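Local coordinates for protein bowman-Birk type bran trypsin inhibitor (PDB 2QN5) that probably inhibits serine endopeptidases such as trypsin, as a double-headed Bowman-Birk inhibitor captured here in complex with bovine cationic trypsin, at residues A[1-5]-A[54-59]. Residues are numbered along the deposited sequence; the frame is centred on the assembly and turned at random.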
# COMPACT_ATOMS: atom_id res chain seq x y z
N MET A 1 -12.01 4.64 10.07
CA MET A 1 -13.43 4.52 9.66
C MET A 1 -14.16 3.54 10.56
O MET A 1 -13.70 3.24 11.66
CB MET A 1 -13.53 4.08 8.20
CG MET A 1 -12.84 2.76 7.89
SD MET A 1 -13.12 2.22 6.18
CE MET A 1 -14.59 1.19 6.36
N GLU A 2 -15.29 3.04 10.08
CA GLU A 2 -16.10 2.09 10.84
C GLU A 2 -15.89 0.64 10.47
O GLU A 2 -16.32 0.17 9.40
CB GLU A 2 -17.59 2.44 10.72
CG GLU A 2 -18.09 3.38 11.80
CD GLU A 2 -17.70 2.91 13.21
OE1 GLU A 2 -18.16 3.54 14.21
OE2 GLU A 2 -16.93 1.91 13.33
N ARG A 3 -15.23 -0.08 11.38
CA ARG A 3 -14.93 -1.50 11.22
C ARG A 3 -16.27 -2.20 10.99
O ARG A 3 -17.10 -2.27 11.89
CB ARG A 3 -14.28 -1.99 12.51
CG ARG A 3 -13.45 -3.25 12.40
CD ARG A 3 -13.21 -3.83 13.80
NE ARG A 3 -11.98 -3.40 14.47
CZ ARG A 3 -11.62 -2.14 14.71
NH1 ARG A 3 -10.48 -1.89 15.35
NH2 ARG A 3 -12.38 -1.13 14.31
N PRO A 4 -16.50 -2.72 9.77
CA PRO A 4 -17.75 -3.42 9.43
C PRO A 4 -17.98 -4.77 10.09
O PRO A 4 -18.69 -5.60 9.54
CB PRO A 4 -17.67 -3.54 7.90
CG PRO A 4 -16.21 -3.73 7.68
CD PRO A 4 -15.61 -2.67 8.60
N TRP A 5 -17.38 -4.98 11.25
CA TRP A 5 -17.55 -6.24 11.98
C TRP A 5 -16.92 -6.14 13.36
O TRP A 5 -15.93 -5.45 13.56
CB TRP A 5 -16.90 -7.38 11.21
CG TRP A 5 -15.45 -7.20 10.98
CD1 TRP A 5 -14.46 -7.23 11.92
CD2 TRP A 5 -14.81 -6.97 9.72
NE1 TRP A 5 -13.24 -7.05 11.32
CE2 TRP A 5 -13.42 -6.88 9.97
CE3 TRP A 5 -15.27 -6.83 8.41
CZ2 TRP A 5 -12.49 -6.67 8.95
CZ3 TRP A 5 -14.35 -6.61 7.39
CH2 TRP A 5 -12.97 -6.54 7.67
N CYS A 54 -18.66 -10.91 4.13
CA CYS A 54 -19.00 -9.50 4.04
C CYS A 54 -17.95 -8.75 3.25
O CYS A 54 -16.86 -8.46 3.75
CB CYS A 54 -19.11 -8.90 5.43
SG CYS A 54 -18.70 -7.14 5.55
N GLU A 55 -18.28 -8.43 2.00
CA GLU A 55 -17.36 -7.72 1.14
C GLU A 55 -17.36 -6.22 1.38
O GLU A 55 -17.89 -5.43 0.59
CB GLU A 55 -17.65 -8.05 -0.33
CG GLU A 55 -19.09 -7.86 -0.75
CD GLU A 55 -19.28 -8.17 -2.20
OE1 GLU A 55 -18.80 -9.23 -2.65
OE2 GLU A 55 -19.91 -7.35 -2.91
N ASP A 56 -16.76 -5.84 2.49
CA ASP A 56 -16.62 -4.46 2.87
C ASP A 56 -15.16 -4.41 3.33
O ASP A 56 -14.71 -5.28 4.09
CB ASP A 56 -17.58 -4.14 4.02
CG ASP A 56 -18.34 -2.85 3.80
OD1 ASP A 56 -17.70 -1.78 3.69
OD2 ASP A 56 -19.58 -2.90 3.75
N ILE A 57 -14.41 -3.43 2.84
CA ILE A 57 -13.01 -3.35 3.24
C ILE A 57 -12.81 -2.29 4.29
O ILE A 57 -13.20 -1.13 4.10
CB ILE A 57 -12.08 -3.01 2.07
CG1 ILE A 57 -12.22 -4.06 0.96
CG2 ILE A 57 -10.64 -2.99 2.56
CD1 ILE A 57 -11.46 -3.72 -0.31
N TYR A 58 -12.21 -2.70 5.41
CA TYR A 58 -11.89 -1.81 6.51
C TYR A 58 -10.48 -1.36 6.23
O TYR A 58 -9.64 -2.16 5.81
CB TYR A 58 -11.92 -2.56 7.84
CG TYR A 58 -11.36 -1.77 8.99
CD1 TYR A 58 -12.01 -0.65 9.47
CD2 TYR A 58 -10.19 -2.16 9.60
CE1 TYR A 58 -11.50 0.06 10.55
CE2 TYR A 58 -9.67 -1.46 10.67
CZ TYR A 58 -10.33 -0.35 11.14
OH TYR A 58 -9.80 0.34 12.19
N TRP A 59 -10.21 -0.08 6.47
CA TRP A 59 -8.90 0.49 6.24
C TRP A 59 -8.45 1.06 7.58
O TRP A 59 -8.93 2.10 7.99
CB TRP A 59 -9.02 1.60 5.21
CG TRP A 59 -7.75 2.27 4.82
CD1 TRP A 59 -6.53 2.16 5.43
CD2 TRP A 59 -7.58 3.20 3.74
NE1 TRP A 59 -5.61 2.98 4.79
CE2 TRP A 59 -6.24 3.62 3.76
CE3 TRP A 59 -8.44 3.71 2.77
CZ2 TRP A 59 -5.74 4.54 2.83
CZ3 TRP A 59 -7.95 4.62 1.85
CH2 TRP A 59 -6.61 5.02 1.89
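The sulfur of Cys54 packs loosely against the N-terminal segment: SG lies 4.4 Å from Pro4 CB and 4.5 Å from Trp5 CE3, the latter near the plane of the indole. The same sulfur forms the disulfide with Cys38, so residues 1-5 pack beside a cross-link, as expected in this first of two Bowman-Birk repeats, where disulfides replace a large core. Glu55, the centre of an inverse gamma turn, points away. Asp56 turns back: its CB is 3.9 Å from Pro4 CG, and its carbonyl O sits 3.6 Å from Trp5 CZ3, at the ring edge. Ile57 directs its side chain away and meets residues 1-5 through its backbone, O to Met1 CE at 3.5 Å.

Tyr58 is the hub, with 122 Å² covered. Arg3 CG stands 4.1 Å from the ring centroid and 8° off the normal, a CH-pi contact over the face; Met1 CG to Tyr58 CD1 and Pro4 CD to Tyr58 CB are both 3.8 Å. Trp59 meets Met1 through its backbone, N to Met1 SD at 3.7 Å, with its CB 4.3 Å from the same sulfur, while its indole leads away towards Pro18 of the predicted reactive bond and makes a cation-pi contact with a basic side chain of trypsin.

Residues 1-5, a loop ahead of strand 11-13, run at 148° to strand 54-59 without strand pairing; van der Waals packing on side chains and backbone buries 450 Å². Strand 54-59 edges the three-stranded antiparallel sheet, Tyr58 backbone hydrogen-bonded to Trp23 of strand 22-25, where Trp5 touches Cys25.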